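Precorrin-3 methylase (Rhodobacter capsulatus, PDB 3NUT) probably methylates a precorrin intermediate with S-adenosyl-L-methionine as methyl donor, a step on the pathway to adenosylcobalamin (vitamin B12). Local coordinates at residues D37-I42 with H57-R62; I197-A202 with A209-E214; T25-A30 with I115-T120; G9-A14 with A109-R114. All blocks are in the same frame, centred on the assembly; numbering follows the deposited sequence.

Interaction 1 (D37-I42 with H57-R62)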
# COMPACT_ATOMS: atom_id res chain seq x y z
N ASP A 37 -7.97 3.41 -26.29
CA ASP A 37 -9.18 3.02 -25.63
C ASP A 37 -9.08 3.09 -24.09
O ASP A 37 -8.14 2.57 -23.50
CB ASP A 37 -9.55 1.61 -26.08
CG ASP A 37 -9.79 1.52 -27.60
OD1 ASP A 37 -8.84 1.42 -28.39
OD2 ASP A 37 -10.96 1.52 -28.02
N ILE A 38 -10.04 3.77 -23.46
CA ILE A 38 -10.16 3.71 -22.00
C ILE A 38 -11.40 2.92 -21.55
O ILE A 38 -12.49 3.16 -22.02
CB ILE A 38 -10.01 5.10 -21.35
CG1 ILE A 38 -8.70 5.74 -21.84
CG2 ILE A 38 -10.05 4.99 -19.81
CD1 ILE A 38 -8.55 7.26 -21.62
N VAL A 39 -11.20 1.94 -20.67
CA VAL A 39 -12.28 1.12 -20.13
C VAL A 39 -12.36 1.42 -18.63
O VAL A 39 -11.36 1.30 -17.93
CB VAL A 39 -11.96 -0.39 -20.35
CG1 VAL A 39 -13.03 -1.29 -19.68
CG2 VAL A 39 -11.83 -0.70 -21.82
N GLY A 40 -13.53 1.84 -18.14
CA GLY A 40 -13.73 2.12 -16.71
C GLY A 40 -14.87 3.05 -16.37
O GLY A 40 -15.76 3.30 -17.18
N TYR A 41 -14.82 3.59 -15.17
CA TYR A 41 -15.91 4.34 -14.63
C TYR A 41 -15.73 5.78 -15.05
O TYR A 41 -14.91 6.51 -14.50
CB TYR A 41 -15.94 4.18 -13.10
CG TYR A 41 -17.02 4.99 -12.41
CD1 TYR A 41 -18.38 4.67 -12.56
CD2 TYR A 41 -16.68 6.06 -11.58
CE1 TYR A 41 -19.37 5.43 -11.91
CE2 TYR A 41 -17.64 6.81 -10.93
CZ TYR A 41 -18.99 6.50 -11.10
OH TYR A 41 -19.95 7.27 -10.44
N ILE A 42 -16.53 6.19 -16.03
CA ILE A 42 -16.37 7.45 -16.73
C ILE A 42 -16.18 8.73 -15.86
O ILE A 42 -15.35 9.60 -16.18
CB ILE A 42 -17.49 7.62 -17.81
CG1 ILE A 42 -17.46 6.44 -18.80
CG2 ILE A 42 -17.33 8.92 -18.55
CD1 ILE A 42 -16.19 6.36 -19.70
N HIS A 57 -15.07 3.41 -22.96
CA HIS A 57 -16.00 2.29 -22.83
C HIS A 57 -16.50 2.28 -21.40
O HIS A 57 -15.80 1.82 -20.52
CB HIS A 57 -15.30 0.95 -23.16
CG HIS A 57 -14.62 0.95 -24.49
ND1 HIS A 57 -15.18 0.38 -25.62
CD2 HIS A 57 -13.43 1.47 -24.89
CE1 HIS A 57 -14.37 0.55 -26.65
NE2 HIS A 57 -13.30 1.21 -26.23
N PRO A 58 -17.73 2.78 -21.17
CA PRO A 58 -18.23 2.97 -19.79
C PRO A 58 -18.54 1.65 -19.05
O PRO A 58 -19.18 0.76 -19.59
CB PRO A 58 -19.51 3.80 -19.98
CG PRO A 58 -19.50 4.22 -21.45
CD PRO A 58 -18.74 3.15 -22.17
N THR A 59 -18.04 1.52 -17.84
CA THR A 59 -18.41 0.38 -17.02
C THR A 59 -18.91 0.95 -15.71
O THR A 59 -18.70 2.14 -15.41
CB THR A 59 -17.21 -0.61 -16.76
OG1 THR A 59 -16.38 -0.12 -15.71
CG2 THR A 59 -16.35 -0.82 -17.99
N ASP A 60 -19.59 0.13 -14.94
CA ASP A 60 -19.99 0.57 -13.61
C ASP A 60 -18.78 0.42 -12.69
O ASP A 60 -17.71 -0.02 -13.13
CB ASP A 60 -21.20 -0.23 -13.13
CG ASP A 60 -20.89 -1.68 -12.98
OD1 ASP A 60 -19.70 -2.01 -12.79
OD2 ASP A 60 -21.84 -2.49 -13.05
N ASN A 61 -18.92 0.79 -11.43
CA ASN A 61 -17.72 0.78 -10.61
C ASN A 61 -17.44 -0.55 -9.92
O ASN A 61 -17.32 -0.61 -8.71
CB ASN A 61 -17.68 1.95 -9.63
CG ASN A 61 -16.28 2.47 -9.48
OD1 ASN A 61 -15.50 2.40 -10.43
ND2 ASN A 61 -15.93 2.96 -8.30
N ARG A 62 -17.28 -1.60 -10.71
CA ARG A 62 -17.26 -2.94 -10.16
C ARG A 62 -16.24 -3.80 -10.91
O ARG A 62 -15.94 -3.54 -12.05
CB ARG A 62 -18.66 -3.51 -10.30
CG ARG A 62 -19.17 -4.33 -9.11
CD ARG A 62 -20.69 -4.49 -9.22
NE ARG A 62 -21.14 -4.40 -10.62
CZ ARG A 62 -21.18 -5.42 -11.49
NH1 ARG A 62 -20.84 -6.66 -11.12
NH2 ARG A 62 -21.59 -5.22 -12.74
O HOH W 1 -19.02 4.46 -16.58

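Interaction 2 (I197-A202 with A209-E214). With SAH (S-adenosyl-L-homocysteine), chain E.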
# COMPACT_ATOMS: atom_id res chain seq x y z
N ILE A 197 -10.07 2.96 16.54
CA ILE A 197 -10.62 2.74 15.21
C ILE A 197 -10.85 4.10 14.57
O ILE A 197 -11.26 5.07 15.23
CB ILE A 197 -11.96 2.00 15.22
CG1 ILE A 197 -12.03 0.95 16.36
CG2 ILE A 197 -12.27 1.43 13.82
CD1 ILE A 197 -11.13 -0.30 16.18
N LEU A 198 -10.58 4.15 13.27
CA LEU A 198 -10.57 5.37 12.50
C LEU A 198 -11.48 5.17 11.32
O LEU A 198 -11.35 4.18 10.60
CB LEU A 198 -9.16 5.65 11.97
CG LEU A 198 -8.02 6.15 12.84
CD1 LEU A 198 -7.41 5.07 13.74
CD2 LEU A 198 -6.95 6.70 11.92
N PHE A 199 -12.39 6.11 11.12
CA PHE A 199 -13.23 6.10 9.94
C PHE A 199 -12.79 7.28 9.08
O PHE A 199 -12.89 8.45 9.49
CB PHE A 199 -14.72 6.18 10.30
CG PHE A 199 -15.20 5.01 11.13
CD1 PHE A 199 -15.77 3.90 10.52
CD2 PHE A 199 -15.07 5.03 12.52
CE1 PHE A 199 -16.21 2.81 11.28
CE2 PHE A 199 -15.50 3.95 13.29
CZ PHE A 199 -16.08 2.84 12.67
N ALA A 200 -12.25 6.95 7.92
CA ALA A 200 -11.72 7.99 7.04
C ALA A 200 -12.50 8.02 5.74
O ALA A 200 -12.52 7.08 4.95
CB ALA A 200 -10.22 7.81 6.81
N ARG A 201 -13.19 9.14 5.57
CA ARG A 201 -14.21 9.27 4.58
C ARG A 201 -13.74 10.19 3.48
O ARG A 201 -13.29 11.31 3.74
CB ARG A 201 -15.49 9.80 5.26
CG ARG A 201 -16.59 10.20 4.29
CD ARG A 201 -17.75 10.94 4.99
NE ARG A 201 -18.39 11.91 4.08
CZ ARG A 201 -19.14 11.56 3.03
NH1 ARG A 201 -19.35 10.28 2.74
NH2 ARG A 201 -19.69 12.52 2.28
N ALA A 202 -13.85 9.70 2.25
CA ALA A 202 -13.63 10.53 1.05
C ALA A 202 -12.26 11.17 1.08
O ALA A 202 -12.10 12.38 0.85
CB ALA A 202 -14.73 11.63 0.90
N ALA A 209 -13.30 13.51 5.64
CA ALA A 209 -13.58 13.65 7.06
C ALA A 209 -13.12 12.39 7.79
O ALA A 209 -13.33 11.25 7.34
CB ALA A 209 -15.07 13.90 7.31
N ILE A 210 -12.48 12.60 8.93
CA ILE A 210 -11.85 11.50 9.62
C ILE A 210 -12.18 11.55 11.09
O ILE A 210 -11.92 12.56 11.76
CB ILE A 210 -10.32 11.52 9.41
CG1 ILE A 210 -9.99 11.28 7.94
CG2 ILE A 210 -9.63 10.47 10.29
CD1 ILE A 210 -8.53 11.33 7.63
N SER A 211 -12.75 10.47 11.60
CA SER A 211 -13.05 10.39 13.01
C SER A 211 -12.33 9.20 13.62
O SER A 211 -12.34 8.10 13.07
CB SER A 211 -14.56 10.34 13.26
OG SER A 211 -15.11 9.13 12.75
N VAL A 212 -11.70 9.45 14.75
CA VAL A 212 -11.02 8.42 15.49
C VAL A 212 -11.82 8.20 16.76
O VAL A 212 -12.05 9.13 17.52
CB VAL A 212 -9.60 8.87 15.89
CG1 VAL A 212 -8.78 7.66 16.32
CG2 VAL A 212 -8.91 9.66 14.73
N VAL A 213 -12.25 6.96 16.97
CA VAL A 213 -12.95 6.59 18.19
C VAL A 213 -12.40 5.28 18.76
O VAL A 213 -11.76 4.51 18.03
CB VAL A 213 -14.48 6.46 17.95
CG1 VAL A 213 -15.09 7.82 17.57
CG2 VAL A 213 -14.78 5.39 16.90
N GLU A 214 -12.63 5.01 20.04
CA GLU A 214 -12.29 3.70 20.59
C GLU A 214 -13.29 2.65 20.11
O GLU A 214 -14.44 2.98 19.83
CB GLU A 214 -12.27 3.74 22.10
CG GLU A 214 -11.29 4.76 22.69
CD GLU A 214 -11.68 5.15 24.11
OE1 GLU A 214 -12.90 5.40 24.32
OE2 GLU A 214 -10.79 5.21 24.99
N SAH E . -8.06 -0.34 -5.81
CA SAH E . -8.67 0.46 -4.71
CB SAH E . -9.60 -0.41 -3.84
CG SAH E . -10.91 -0.72 -4.56
SD SAH E . -12.22 -1.20 -3.45
C SAH E . -7.53 0.96 -3.91
O SAH E . -6.45 0.45 -4.19
OXT SAH E . -7.60 1.84 -3.02
C5' SAH E . -13.04 0.35 -3.14
C4' SAH E . -13.01 0.71 -1.64
O4' SAH E . -11.76 1.36 -1.34
C3' SAH E . -14.09 1.67 -1.14
O3' SAH E . -15.28 1.02 -0.65
C2' SAH E . -13.42 2.38 0.02
O2' SAH E . -13.42 1.57 1.21
C1' SAH E . -11.98 2.47 -0.45
N9 SAH E . -11.69 3.77 -1.10
C8 SAH E . -11.41 3.98 -2.40
N7 SAH E . -11.18 5.31 -2.62
C5 SAH E . -11.32 5.97 -1.44
C6 SAH E . -11.21 7.38 -0.95
N6 SAH E . -10.91 8.41 -1.77
N1 SAH E . -11.44 7.62 0.37
C2 SAH E . -11.75 6.62 1.22
N3 SAH E . -11.86 5.33 0.83
C4 SAH E . -11.67 4.95 -0.46

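Interaction 3 (T25-A30 with I115-T120). With SAH (S-adenosyl-L-homocysteine), chain E.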
# COMPACT_ATOMS: atom_id res chain seq x y z
N THR A 25 0.25 9.07 -10.74
CA THR A 25 1.67 9.04 -11.06
C THR A 25 1.89 9.56 -12.46
O THR A 25 1.00 9.44 -13.28
CB THR A 25 2.23 7.66 -10.91
OG1 THR A 25 1.56 6.79 -11.85
CG2 THR A 25 2.03 7.19 -9.50
N PRO A 26 3.04 10.19 -12.73
CA PRO A 26 3.35 10.57 -14.12
C PRO A 26 3.34 9.39 -15.09
O PRO A 26 2.96 9.56 -16.24
CB PRO A 26 4.76 11.18 -14.00
CG PRO A 26 4.65 11.88 -12.57
CD PRO A 26 3.98 10.80 -11.76
N GLU A 27 3.76 8.22 -14.65
CA GLU A 27 3.68 6.99 -15.46
C GLU A 27 2.23 6.73 -15.91
O GLU A 27 1.99 6.39 -17.09
CB GLU A 27 4.22 5.79 -14.66
CG GLU A 27 3.78 4.40 -15.19
CD GLU A 27 4.53 3.22 -14.56
OE1 GLU A 27 4.01 2.54 -13.64
OE2 GLU A 27 5.64 2.96 -15.00
N VAL A 28 1.27 6.89 -14.97
CA VAL A 28 -0.15 6.67 -15.29
C VAL A 28 -0.67 7.81 -16.17
O VAL A 28 -1.33 7.56 -17.17
CB VAL A 28 -1.07 6.37 -14.06
CG1 VAL A 28 -2.57 6.47 -14.44
CG2 VAL A 28 -0.77 5.00 -13.47
N THR A 29 -0.36 9.06 -15.83
CA THR A 29 -0.74 10.15 -16.73
C THR A 29 -0.23 9.89 -18.19
O THR A 29 -0.93 10.19 -19.15
CB THR A 29 -0.27 11.51 -16.20
OG1 THR A 29 -0.96 11.80 -14.96
CG2 THR A 29 -0.52 12.68 -17.24
N ALA A 30 0.98 9.34 -18.35
CA ALA A 30 1.55 9.06 -19.69
C ALA A 30 0.86 7.90 -20.44
O ALA A 30 0.67 8.00 -21.65
CB ALA A 30 3.06 8.80 -19.59
N ILE A 115 0.89 -3.39 -15.71
CA ILE A 115 0.12 -3.06 -14.51
C ILE A 115 0.82 -1.88 -13.83
O ILE A 115 1.98 -1.99 -13.43
CB ILE A 115 0.07 -4.27 -13.53
CG1 ILE A 115 -0.40 -5.54 -14.27
CG2 ILE A 115 -0.86 -3.95 -12.27
CD1 ILE A 115 -1.91 -5.55 -14.63
N LEU A 116 0.11 -0.74 -13.72
CA LEU A 116 0.69 0.52 -13.26
C LEU A 116 0.11 0.90 -11.89
O LEU A 116 -1.09 1.14 -11.78
CB LEU A 116 0.41 1.63 -14.29
CG LEU A 116 0.86 1.28 -15.72
CD1 LEU A 116 0.68 2.52 -16.61
CD2 LEU A 116 2.35 0.81 -15.74
N PRO A 117 0.96 0.92 -10.86
CA PRO A 117 0.51 1.11 -9.49
C PRO A 117 -0.08 2.49 -9.24
O PRO A 117 0.12 3.39 -10.05
CB PRO A 117 1.79 0.91 -8.64
CG PRO A 117 2.95 0.99 -9.60
CD PRO A 117 2.39 0.54 -10.94
N GLY A 118 -0.79 2.66 -8.12
CA GLY A 118 -1.25 4.01 -7.65
C GLY A 118 -1.33 4.09 -6.12
O GLY A 118 -1.07 3.09 -5.40
N ILE A 119 -1.62 5.28 -5.60
CA ILE A 119 -1.78 5.46 -4.14
C ILE A 119 -3.03 4.72 -3.71
O ILE A 119 -4.11 5.01 -4.22
CB ILE A 119 -1.92 6.99 -3.80
CG1 ILE A 119 -0.69 7.81 -4.24
CG2 ILE A 119 -2.22 7.20 -2.31
CD1 ILE A 119 0.70 7.34 -3.69
N THR A 120 -2.93 3.75 -2.79
CA THR A 120 -4.15 3.11 -2.31
C THR A 120 -4.76 3.93 -1.19
O THR A 120 -4.03 4.47 -0.35
CB THR A 120 -3.95 1.73 -1.70
OG1 THR A 120 -2.86 1.78 -0.76
CG2 THR A 120 -3.69 0.70 -2.72
N SAH E . -8.06 -0.34 -5.81
CA SAH E . -8.67 0.46 -4.71
CB SAH E . -9.60 -0.41 -3.84
CG SAH E . -10.91 -0.72 -4.56
SD SAH E . -12.22 -1.20 -3.45
C SAH E . -7.53 0.96 -3.91
O SAH E . -6.45 0.45 -4.19
OXT SAH E . -7.60 1.84 -3.02
C5' SAH E . -13.04 0.35 -3.14
C4' SAH E . -13.01 0.71 -1.64
O4' SAH E . -11.76 1.36 -1.34
C3' SAH E . -14.09 1.67 -1.14
O3' SAH E . -15.28 1.02 -0.65
C2' SAH E . -13.42 2.38 0.02
O2' SAH E . -13.42 1.57 1.21
C1' SAH E . -11.98 2.47 -0.45
N9 SAH E . -11.69 3.77 -1.10
C8 SAH E . -11.41 3.98 -2.40
N7 SAH E . -11.18 5.31 -2.62
C5 SAH E . -11.32 5.97 -1.44
C6 SAH E . -11.21 7.38 -0.95
N6 SAH E . -10.91 8.41 -1.77
N1 SAH E . -11.44 7.62 0.37
C2 SAH E . -11.75 6.62 1.22
N3 SAH E . -11.86 5.33 0.83
C4 SAH E . -11.67 4.95 -0.46
O HOH W 2 2.06 4.32 -11.74

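Interaction 4 (G9-A14 with A109-R114)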
# COMPACT_ATOMS: atom_id res chain seq x y z
N GLY A 9 -1.09 -3.96 -30.21
CA GLY A 9 -1.66 -3.28 -29.04
C GLY A 9 -1.27 -3.82 -27.68
O GLY A 9 -0.43 -4.70 -27.55
N TRP A 10 -1.90 -3.27 -26.64
CA TRP A 10 -1.69 -3.78 -25.31
C TRP A 10 -2.83 -3.46 -24.36
O TRP A 10 -3.78 -2.79 -24.72
CB TRP A 10 -0.38 -3.25 -24.75
CG TRP A 10 -0.03 -1.80 -25.03
CD1 TRP A 10 0.96 -1.34 -25.84
CD2 TRP A 10 -0.62 -0.64 -24.42
NE1 TRP A 10 1.02 0.03 -25.80
CE2 TRP A 10 0.08 0.49 -24.92
CE3 TRP A 10 -1.66 -0.45 -23.50
CZ2 TRP A 10 -0.24 1.82 -24.54
CZ3 TRP A 10 -1.99 0.87 -23.13
CH2 TRP A 10 -1.28 1.99 -23.66
N VAL A 11 -2.72 -3.94 -23.13
CA VAL A 11 -3.72 -3.64 -22.12
C VAL A 11 -2.91 -3.16 -20.92
O VAL A 11 -2.03 -3.86 -20.43
CB VAL A 11 -4.55 -4.91 -21.71
CG1 VAL A 11 -5.48 -4.63 -20.56
CG2 VAL A 11 -5.33 -5.49 -22.90
N THR A 12 -3.22 -1.97 -20.46
CA THR A 12 -2.60 -1.49 -19.26
C THR A 12 -3.70 -1.40 -18.22
O THR A 12 -4.79 -0.90 -18.49
CB THR A 12 -1.96 -0.09 -19.50
OG1 THR A 12 -0.81 -0.22 -20.34
CG2 THR A 12 -1.53 0.56 -18.15
N VAL A 13 -3.45 -1.90 -17.02
CA VAL A 13 -4.37 -1.65 -15.94
C VAL A 13 -3.71 -0.58 -15.08
O VAL A 13 -2.61 -0.78 -14.62
CB VAL A 13 -4.66 -2.93 -15.14
CG1 VAL A 13 -5.76 -2.67 -14.10
CG2 VAL A 13 -5.12 -4.00 -16.09
N ALA A 14 -4.37 0.56 -14.92
CA ALA A 14 -3.76 1.73 -14.32
C ALA A 14 -4.51 2.26 -13.10
O ALA A 14 -5.72 2.54 -13.18
CB ALA A 14 -3.67 2.84 -15.38
N ALA A 109 -3.15 -15.54 -24.81
CA ALA A 109 -1.83 -15.79 -24.28
C ALA A 109 -0.84 -15.02 -25.16
O ALA A 109 -0.94 -15.05 -26.40
CB ALA A 109 -1.52 -17.29 -24.33
N GLY A 110 0.09 -14.32 -24.52
CA GLY A 110 1.03 -13.49 -25.28
C GLY A 110 0.66 -12.02 -25.39
O GLY A 110 1.53 -11.21 -25.68
N THR A 111 -0.60 -11.65 -25.15
CA THR A 111 -0.97 -10.23 -25.12
C THR A 111 0.03 -9.44 -24.27
O THR A 111 0.41 -9.89 -23.20
CB THR A 111 -2.43 -9.99 -24.57
OG1 THR A 111 -3.40 -10.80 -25.27
CG2 THR A 111 -2.83 -8.50 -24.69
N GLU A 112 0.44 -8.26 -24.73
CA GLU A 112 1.27 -7.41 -23.89
C GLU A 112 0.44 -6.76 -22.77
O GLU A 112 -0.59 -6.16 -23.03
CB GLU A 112 1.97 -6.31 -24.70
CG GLU A 112 3.06 -5.67 -23.90
CD GLU A 112 3.70 -4.48 -24.57
OE1 GLU A 112 3.73 -4.45 -25.83
OE2 GLU A 112 4.19 -3.59 -23.83
N ILE A 113 0.90 -6.87 -21.53
CA ILE A 113 0.14 -6.42 -20.40
C ILE A 113 1.06 -5.64 -19.48
O ILE A 113 2.17 -6.06 -19.26
CB ILE A 113 -0.50 -7.59 -19.61
CG1 ILE A 113 -1.81 -8.01 -20.28
CG2 ILE A 113 -0.83 -7.14 -18.19
CD1 ILE A 113 -2.19 -9.52 -20.11
N ARG A 114 0.58 -4.50 -18.99
CA ARG A 114 1.33 -3.64 -18.09
C ARG A 114 0.40 -3.27 -16.94
O ARG A 114 -0.75 -2.88 -17.18
CB ARG A 114 1.73 -2.37 -18.82
CG ARG A 114 2.67 -2.57 -20.03
CD ARG A 114 2.52 -1.43 -21.03
NE ARG A 114 3.46 -1.55 -22.15
CZ ARG A 114 3.67 -0.63 -23.08
NH1 ARG A 114 3.02 0.52 -23.07
NH2 ARG A 114 4.56 -0.86 -24.05
O HOH W 3 -0.39 -7.45 -27.23
O HOH W 4 1.18 1.54 -20.98

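Interaction 1 (D37-I42 with H57-R62)
The imidazole of H57 donates from NE2 to OD2 of D37, 3.0 Å away and nearly straight at the hydrogen (166°), though OD2 is less certainly placed, so this fine geometry carries little weight. The oxygen lies at the ring edge, in plane, with the carboxylate tilted 30° to it. OD2 also forms a salt bridge with R79, so a positive charge probably helps keep D37 ionised. Three backbone bonds follow: H57 N to I38 O at 2.8 Å, nearly along the C=O axis; G40 N to H57 O, longer at 3.3 Å; and T59 N to G40 O, where the donor stands above the carbonyl plane. They make the parallel pairing V39–H57 and G40–P58, by which strand 55-58 joins 37-40 as an edge strand, within this chain, of the five-stranded parallel sheet. At G40's backbone angles any side chain would clash with the carbonyl oxygen of V39, so glycine is needed. Beyond the strands a water bridges I42 N and T59 O. On the side of V39 and H57, V39 CG2 touches H57 CB, while CG1, anti to the backbone N, meets T59 CG2 at 3.8 Å. I42 CG1 runs alongside P58 CB at 3.5 Å. N61 crosses Y41 at about a right angle, its OD1 3.2 Å from Y41 CB and its CB over one ring face; its ND2 is hydrogen-bonded to Y44 OH.

Interaction 2 (I197-A202 with A209-E214)
Strands 196-201 and 209-214 form a beta hairpin at one margin of the five-stranded mixed sheet, and its inner strand runs into the S-adenosyl-L-homocysteine pocket. The segment axes approach to 4.7 Å at 168°, an almost exact antiparallel course. Three hydrogen-bonded pairs, I197–V213, F199–S211 and R201–A209, each contribute two reciprocal N-H to O=C bonds. The tightest is I197 N to V213 O at 2.7 Å, which lies nearly along the carbonyl axis. In the intervening non-hydrogen-bonded pairs the chains draw together, and I210 CA comes 3.2 Å from F199 O in a CA-H...O contact. Side chains alternate between two faces. On one, L198 and V212 run alongside one another with their tips on the same side, L198 CG 3.9 Å from V212 CG1, and A200 CB meets I210 CG1 at 3.7 Å. On the other, the F199 ring, its CG anti to the carbonyl carbon, offers its edge to V213: CE2 is 4.0 Å from V213 CG2, which lies in the ring plane. At the end of the inner strand A202 N stands 3.7 Å from N1 of the ligand's adenine. The L198/A200/I210 face packs on helix 121-129, whereas strand 227-231 flanks the inner strand through backbone bonds to L198 and A200 and through V229, which touches I197 and F199.

Interaction 3 (T25-A30 with I115-T120)
The first turn of helix 26-34 lies against the end of strand 113-116 and the chain beyond it, V28 and L116 approaching to 6.5 Å between their CA atoms. T25 is the N-cap: its OG1, between the backbone N and carbonyl carbon, accepts from V28 N at 3.1 Å. The same hydroxyl donates to a water at 2.5 Å, and that water donates to P117 O and, over a longer distance, to E27 OE1. V28 and L116 pass antiparallel to each other, with V28 CG2 3.7 Å from L116 CB. E27, extended beyond CG, crosses L116 obliquely; its OE1 sits 3.2 Å from L116 CD2 and also touches P117 CD. OE2 turns to a salt bridge with R20 of the second subunit. An alanine at E27 would lack this carboxylate with its arginine and water partners, and would probably weaken the subunit contact and the packing on L116. Further along, T120 CG2 is 3.1 Å from the carboxylate O of S-adenosyl-L-homocysteine. Helix start, strand end and dimer interface thus share one small polar centre, where one water joins a capping hydroxyl to a carbonyl and a carboxylate likely to stay charged beside arginine.

Interaction 4 (G9-A14 with A109-R114)
The guanidinium of R114 lies over one face of the W10 indole in a cation-pi stack. Its CZ is 4.0 Å from the centroid of the five-membered ring and 18° off the normal, with the two planes 29° apart. NH1 comes nearest, 3.4 Å from W10 NE1; both are donors, so the approach is stacking and not a bond. R114 reaches the indole because its chain is extended from CG to NE, while W10 CG takes the crowded position between backbone N and carbonyl carbon (chi1 41°). E112 steadies the cation from beside it: OE2 forms a salt bridge with R114 NE at 2.7 Å; as hydrogen bonds, those it accepts from NE and NH2 are both weak in angle. A water in the guanidinium plane accepts from NH1 and also bonds T12 OG1, whose oxygen rests 3.6 Å from R114 CD. Beneath this layer, V11 N to E112 O, R114 N to V11 O and V13 N to R114 O zip strand 10-15 to strand 113-116 in parallel. V11 and I113 point to the face where helix 94-104 lies, L98 touching both. A second water joins G9 O to E112 N before the strands pair. W10 itself packs against R80 and V82 of strand 80-85. An alanine at W10 would remove the indole under R114, and the guanidinium would probably be held less firmly and the packing on strand 80-85 loosened. With pi electrons on one side and a carboxylate alongside, the arginine charge is likely to be well stabilised at this edge of the sheet.

Overall arrangement
From the N terminus, strand 10-15 opens interaction 4 and helix 26-34 then opens interaction 3. Interaction 1 follows and closes after a short excursion between strands 37-40 and 55-58, so it lies within both longer loops. Strand 113-116 closes interaction 4 and then, as the chain runs on, interaction 3; these two therefore cross, and they touch where L116 N meets V13 O and V28 packs on A14. Interactions 1 and 4 occupy the two margins of the parallel sheet, with centres about 17 Å apart. Interaction 2 comes later as a local hairpin in the other five-stranded sheet. S-adenosyl-L-homocysteine is touched by both interactions 2 and 3.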